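Local coordinates for protein ribonuclease S-F11 (Nicotiana alata, PDB 1IOO) that cleaves single-stranded RNA as a secreted, glycosylated T2-family ribonuclease of the style and takes part in gametophytic self-incompatibility, the rejection of self pollen, at residues A[25-30]-A[116-121]; A[8-13]-A[163-168]. All coordinates share one frame; numbering follows the deposited sequence.

Contact 1: residues A[25-30]-A[116-121]; sequences APNNFT and DLLRTL. With NAG (2-acetamido-2-deoxy-beta-D-glucopyranose), chain C.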
loop_
_atom_site.group_PDB
_atom_site.type_symbol
_atom_site.label_atom_id
_atom_site.label_comp_id
_atom_site.label_asym_id
_atom_site.label_seq_id
_atom_site.Cartn_x
_atom_site.Cartn_y
_atom_site.Cartn_z
ATOM N N ALA A 25 13.831 1.189 -7.731
ATOM C CA ALA A 25 13.076 1.013 -6.493
ATOM C C ALA A 25 13.490 2.022 -5.429
ATOM O O ALA A 25 14.651 2.067 -5.028
ATOM C CB ALA A 25 13.262 -0.400 -5.960
ATOM N N PRO A 26 12.548 2.869 -4.972
ATOM C CA PRO A 26 12.897 3.846 -3.935
ATOM C C PRO A 26 13.231 3.107 -2.644
ATOM O O PRO A 26 12.724 2.011 -2.411
ATOM C CB PRO A 26 11.617 4.661 -3.782
ATOM C CG PRO A 26 10.999 4.584 -5.139
ATOM C CD PRO A 26 11.201 3.137 -5.509
ATOM N N ASN A 27 14.081 3.701 -1.811
ATOM C CA ASN A 27 14.446 3.084 -0.533
ATOM C C ASN A 27 13.472 3.496 0.562
ATOM O O ASN A 27 13.864 3.803 1.686
ATOM C CB ASN A 27 15.872 3.465 -0.117
ATOM C CG ASN A 27 16.270 2.846 1.216
ATOM O OD1 ASN A 27 16.197 1.630 1.394
ATOM N ND2 ASN A 27 16.686 3.682 2.160
ATOM N N ASN A 28 12.192 3.493 0.219
ATOM C CA ASN A 28 11.145 3.863 1.151
ATOM C C ASN A 28 9.833 3.270 0.698
ATOM O O ASN A 28 9.673 2.949 -0.481
ATOM C CB ASN A 28 11.036 5.385 1.203
ATOM C CG ASN A 28 10.452 5.898 2.507
ATOM O OD1 ASN A 28 10.116 5.131 3.410
ATOM N ND2 ASN A 28 10.346 7.220 2.593
ATOM N N PHE A 29 8.895 3.106 1.621
ATOM C CA PHE A 29 7.605 2.557 1.253
ATOM C C PHE A 29 6.874 3.493 0.315
ATOM O O PHE A 29 6.997 4.715 0.415
ATOM C CB PHE A 29 6.727 2.302 2.485
ATOM C CG PHE A 29 7.207 1.174 3.344
ATOM C CD1 PHE A 29 8.185 1.388 4.306
ATOM C CD2 PHE A 29 6.701 -0.113 3.172
ATOM C CE1 PHE A 29 8.660 0.342 5.086
ATOM C CE2 PHE A 29 7.171 -1.173 3.945
ATOM C CZ PHE A 29 8.153 -0.945 4.905
ATOM N N THR A 30 6.151 2.910 -0.631
ATOM C CA THR A 30 5.352 3.680 -1.567
ATOM C C THR A 30 3.927 3.165 -1.558
ATOM O O THR A 30 3.665 2.072 -1.060
ATOM C CB THR A 30 5.898 3.596 -3.001
ATOM O OG1 THR A 30 5.918 2.230 -3.420
ATOM C CG2 THR A 30 7.300 4.181 -3.075
ATOM N N ASP A 116 5.955 6.770 8.688
ATOM C CA ASP A 116 7.324 6.547 8.304
ATOM C C ASP A 116 7.692 5.180 8.832
ATOM O O ASP A 116 8.410 5.047 9.822
ATOM C CB ASP A 116 8.273 7.607 8.877
ATOM C CG ASP A 116 9.676 7.503 8.295
ATOM O OD1 ASP A 116 9.990 6.466 7.661
ATOM O OD2 ASP A 116 10.471 8.452 8.475
ATOM N N LEU A 117 7.090 4.166 8.216
ATOM C CA LEU A 117 7.236 2.787 8.657
ATOM C C LEU A 117 8.676 2.329 8.658
ATOM O O LEU A 117 9.067 1.525 9.500
ATOM C CB LEU A 117 6.367 1.858 7.805
ATOM C CG LEU A 117 4.867 2.183 7.772
ATOM C CD1 LEU A 117 4.134 1.058 7.057
ATOM C CD2 LEU A 117 4.312 2.352 9.187
ATOM N N LEU A 118 9.471 2.816 7.713
ATOM C CA LEU A 118 10.868 2.435 7.680
ATOM C C LEU A 118 11.567 2.862 8.971
ATOM O O LEU A 118 12.336 2.100 9.556
ATOM C CB LEU A 118 11.565 3.059 6.467
ATOM C CG LEU A 118 13.006 2.591 6.267
ATOM C CD1 LEU A 118 13.048 1.078 6.096
ATOM C CD2 LEU A 118 13.591 3.276 5.045
ATOM N N ARG A 119 11.277 4.082 9.415
ATOM C CA ARG A 119 11.856 4.604 10.647
ATOM C C ARG A 119 11.274 3.883 11.871
ATOM O O ARG A 119 11.995 3.560 12.816
ATOM C CB ARG A 119 11.604 6.114 10.734
ATOM C CG ARG A 119 12.073 6.781 12.026
ATOM C CD ARG A 119 13.566 6.616 12.266
ATOM N NE ARG A 119 13.989 7.380 13.440
ATOM C CZ ARG A 119 15.134 7.195 14.087
ATOM N NH1 ARG A 119 15.990 6.267 13.684
ATOM N NH2 ARG A 119 15.422 7.937 15.152
ATOM N N THR A 120 9.969 3.629 11.846
ATOM C CA THR A 120 9.323 2.915 12.943
ATOM C C THR A 120 9.929 1.526 13.113
ATOM O O THR A 120 10.208 1.086 14.228
ATOM C CB THR A 120 7.805 2.804 12.711
ATOM O OG1 THR A 120 7.238 4.120 12.724
ATOM C CG2 THR A 120 7.156 1.959 13.803
ATOM N N LEU A 121 10.147 0.836 12.001
ATOM C CA LEU A 121 10.757 -0.475 12.067
ATOM C C LEU A 121 12.177 -0.370 12.618
ATOM O O LEU A 121 12.581 -1.153 13.476
ATOM C CB LEU A 121 10.747 -1.121 10.674
ATOM C CG LEU A 121 9.349 -1.589 10.240
ATOM C CD1 LEU A 121 9.325 -1.911 8.754
ATOM C CD2 LEU A 121 8.939 -2.800 11.068
HETATM C C1 NAG C . 9.842 7.860 3.794
HETATM C C2 NAG C . 10.718 9.090 4.088
HETATM C C3 NAG C . 10.149 9.895 5.252
HETATM C C4 NAG C . 8.704 10.262 4.943
HETATM C C5 NAG C . 7.909 8.977 4.707
HETATM C C6 NAG C . 6.460 9.257 4.366
HETATM C C7 NAG C . 13.105 9.429 4.022
HETATM C C8 NAG C . 14.446 9.124 4.667
HETATM N N2 NAG C . 12.074 8.675 4.391
HETATM O O3 NAG C . 10.917 11.076 5.432
HETATM O O4 NAG C . 8.145 10.994 6.045
HETATM O O5 NAG C . 8.473 8.254 3.590
HETATM O O6 NAG C . 6.351 9.916 3.113
HETATM O O7 NAG C . 13.012 10.342 3.196
HETATM O O HOH W 1 8.817 4.908 5.742
#
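F29 turns its ring from the loop 25-30 toward the start of helix 117-123. A chi1 of -70° sets F29 CG beside its own backbone N, anti to the carbonyl carbon; the rim atoms CE1 and CZ meet the first helical turn. There CE1 lies 3.9 Å from L117 CB, which makes an off-centre CH-pi contact 29° from the ring normal, while CZ meets L121 CD1 at 4.1 Å. Both leucine side chains cross the phenylalanine at about a right angle, and L118 CA lies in the ring plane at its edge. L118 sends its own CG anti to the backbone N, and its CD2 approaches N27 O to 3.4 Å.

D116 is the N-cap of this helix: its OD1 accepts from R119 N, which lies well above the carboxylate plane. Beside the cap a water bridges the two segments, donating to N28 OD1 and to D116 OD1 and accepting from L118 N at 2.9 Å. N28 OD1 also receives F29 N in a bent bond with an N-H...O angle of 130°, so two donors hold the amide oxygen. The other branch of that amide, N28 ND2, carries the N-linked glycan through a 1.5 Å bond to NAG C1. The sugar packs against the cap, its C3 3.5 Å from D116 OD2, and is hydrogen-bonded to K112 NZ.

Contact 2: residues A[8-13]-A[163-168]; sequences VLTWPA and LYEIGI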
loop_
_atom_site.group_PDB
_atom_site.type_symbol
_atom_site.label_atom_id
_atom_site.label_comp_id
_atom_site.label_asym_id
_atom_site.label_seq_id
_atom_site.Cartn_x
_atom_site.Cartn_y
_atom_site.Cartn_z
ATOM N N VAL A 8 -2.581 0.418 1.363
ATOM C CA VAL A 8 -1.587 -0.606 1.101
ATOM C C VAL A 8 -0.277 0.011 0.676
ATOM O O VAL A 8 -0.199 0.680 -0.357
ATOM C CB VAL A 8 -2.060 -1.585 0.011
ATOM C CG1 VAL A 8 -1.014 -2.681 -0.194
ATOM C CG2 VAL A 8 -3.401 -2.184 0.410
ATOM N N LEU A 9 0.751 -0.202 1.488
ATOM C CA LEU A 9 2.075 0.333 1.208
ATOM C C LEU A 9 3.017 -0.764 0.742
ATOM O O LEU A 9 3.156 -1.803 1.389
ATOM C CB LEU A 9 2.656 1.010 2.452
ATOM C CG LEU A 9 1.849 2.199 2.992
ATOM C CD1 LEU A 9 2.473 2.686 4.293
ATOM C CD2 LEU A 9 1.805 3.328 1.971
ATOM N N THR A 10 3.664 -0.513 -0.386
ATOM C CA THR A 10 4.597 -1.452 -0.982
ATOM C C THR A 10 6.028 -1.186 -0.532
ATOM O O THR A 10 6.434 -0.038 -0.366
ATOM C CB THR A 10 4.636 -1.290 -2.520
ATOM O OG1 THR A 10 3.376 -1.656 -3.088
ATOM C CG2 THR A 10 5.756 -2.130 -3.121
ATOM N N TRP A 11 6.768 -2.259 -0.283
ATOM C CA TRP A 11 8.194 -2.142 -0.055
ATOM C C TRP A 11 8.869 -2.373 -1.405
ATOM O O TRP A 11 8.940 -3.503 -1.878
ATOM C CB TRP A 11 8.669 -3.171 0.980
ATOM C CG TRP A 11 10.154 -3.103 1.260
ATOM C CD1 TRP A 11 11.049 -4.129 1.168
ATOM C CD2 TRP A 11 10.910 -1.944 1.651
ATOM N NE1 TRP A 11 12.312 -3.686 1.471
ATOM C CE2 TRP A 11 12.258 -2.349 1.769
ATOM C CE3 TRP A 11 10.578 -0.605 1.910
ATOM C CZ2 TRP A 11 13.278 -1.464 2.133
ATOM C CZ3 TRP A 11 11.594 0.281 2.272
ATOM C CH2 TRP A 11 12.929 -0.158 2.378
ATOM N N PRO A 12 9.295 -1.290 -2.083
ATOM C CA PRO A 12 9.926 -1.337 -3.408
ATOM C C PRO A 12 10.945 -2.428 -3.673
ATOM O O PRO A 12 10.873 -3.108 -4.699
ATOM C CB PRO A 12 10.484 0.068 -3.576
ATOM C CG PRO A 12 9.448 0.889 -2.868
ATOM C CD PRO A 12 9.276 0.097 -1.588
ATOM N N ALA A 13 11.901 -2.599 -2.768
ATOM C CA ALA A 13 12.919 -3.621 -2.963
ATOM C C ALA A 13 12.286 -4.991 -3.173
ATOM O O ALA A 13 12.734 -5.769 -4.016
ATOM C CB ALA A 13 13.869 -3.642 -1.783
ATOM N N LEU A 163 8.897 -9.527 3.544
ATOM C CA LEU A 163 7.955 -8.428 3.677
ATOM C C LEU A 163 7.698 -7.811 2.317
ATOM O O LEU A 163 8.607 -7.267 1.697
ATOM C CB LEU A 163 8.511 -7.381 4.644
ATOM C CG LEU A 163 7.557 -6.252 5.040
ATOM C CD1 LEU A 163 6.333 -6.822 5.746
ATOM C CD2 LEU A 163 8.288 -5.282 5.952
ATOM N N TYR A 164 6.454 -7.890 1.860
ATOM C CA TYR A 164 6.091 -7.416 0.531
ATOM C C TYR A 164 5.277 -6.127 0.594
ATOM O O TYR A 164 5.576 -5.154 -0.106
ATOM C CB TYR A 164 5.290 -8.525 -0.148
ATOM C CG TYR A 164 4.943 -8.285 -1.587
ATOM C CD1 TYR A 164 5.928 -8.299 -2.573
ATOM C CD2 TYR A 164 3.619 -8.100 -1.975
ATOM C CE1 TYR A 164 5.603 -8.143 -3.916
ATOM C CE2 TYR A 164 3.280 -7.938 -3.316
ATOM C CZ TYR A 164 4.275 -7.965 -4.281
ATOM O OH TYR A 164 3.944 -7.834 -5.610
ATOM N N GLU A 165 4.242 -6.128 1.427
ATOM C CA GLU A 165 3.382 -4.962 1.591
ATOM C C GLU A 165 2.862 -4.874 3.015
ATOM O O GLU A 165 2.804 -5.873 3.729
ATOM C CB GLU A 165 2.155 -5.046 0.670
ATOM C CG GLU A 165 2.431 -5.177 -0.808
ATOM C CD GLU A 165 1.158 -5.440 -1.605
ATOM O OE1 GLU A 165 0.273 -6.164 -1.097
ATOM O OE2 GLU A 165 1.049 -4.941 -2.741
ATOM N N ILE A 166 2.499 -3.666 3.426
ATOM C CA ILE A 166 1.905 -3.455 4.730
ATOM C C ILE A 166 0.596 -2.714 4.581
ATOM O O ILE A 166 0.536 -1.675 3.929
ATOM C CB ILE A 166 2.816 -2.639 5.664
ATOM C CG1 ILE A 166 4.092 -3.426 5.948
ATOM C CG2 ILE A 166 2.084 -2.335 6.974
ATOM C CD1 ILE A 166 5.112 -2.652 6.761
ATOM N N GLY A 167 -0.460 -3.270 5.164
ATOM C CA GLY A 167 -1.748 -2.618 5.090
ATOM C C GLY A 167 -2.127 -2.007 6.422
ATOM O O GLY A 167 -1.905 -2.589 7.486
ATOM N N ILE A 168 -2.653 -0.790 6.350
ATOM C CA ILE A 168 -3.145 -0.067 7.514
ATOM C C ILE A 168 -4.569 0.382 7.232
ATOM O O ILE A 168 -4.829 1.018 6.212
ATOM C CB ILE A 168 -2.223 1.137 7.846
ATOM C CG1 ILE A 168 -0.824 0.616 8.200
ATOM C CG2 ILE A 168 -2.790 1.937 9.010
ATOM C CD1 ILE A 168 0.209 1.700 8.481
HETATM O O HOH W 2 3.206 -4.179 -3.647
#
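L9 and I166 form a hydrogen-bonded antiparallel pair between strands 4-10 and 162-170. L9 N donates to I166 O at 2.9 Å, and I166 N returns a bond to L9 O, lying in the carbonyl plane. W11 N extends the ladder to Y164 O with a nearly straight bond of 175°, just where the first strand gives way to helix 12-18. On the far side of strand 162-170, Y164 and E165 together face K152 as a classic beta bulge.

E165 shares a face of the sheet with V8 and T10. Its CB lies 3.5 Å from L9 O, whose carbonyl also receives a CA-H...O contact from E165 CA. CG, anti to the carbonyl carbon (chi1 -58°), remains 4.1 Å from that oxygen. An extended chi2 carries CD away from it to V8 CG1, a methyl that also lies 3.8 Å from E165 OE1. OE2 finally accepts from a water that is hydrogen-bonded to T10 OG1 as well; OE2 and OG1 themselves stand 4.0 Å apart.

The opposite face of the sheet carries the aliphatic side chains of L9 and I166. W11 leaves the ladder to meet F29 and F194 with its ring, its NE1 bonded to R195 O.

T10 and E165 both touch H32, the proton donor of the ribonuclease. E165 is thus a buried carboxylate set against the V8 methyl, with the shared water as a polar partner of OE2, and together with T10 it lines the sheet directly beside the active-site histidine.

Contact 2 lies in the buried centre of the sheet, whereas contact 1 is partly buried and runs outward to the glycan. Strand 4-10 and its continuation join them: T30 O lies 2.7 Å from T10 N, a probable hydrogen bond that brings strand 30-37 alongside, N28 O packs on P12 CD, and L117 touches L9. Direct backbone bonds hold contact 2 together. In contact 1 the segments meet through apolar side chains and a bridging water instead. Each contact has a carboxylate that accepts from a water, but that of D116 is partly exposed beside the glycan, while that of E165 is buried near H32.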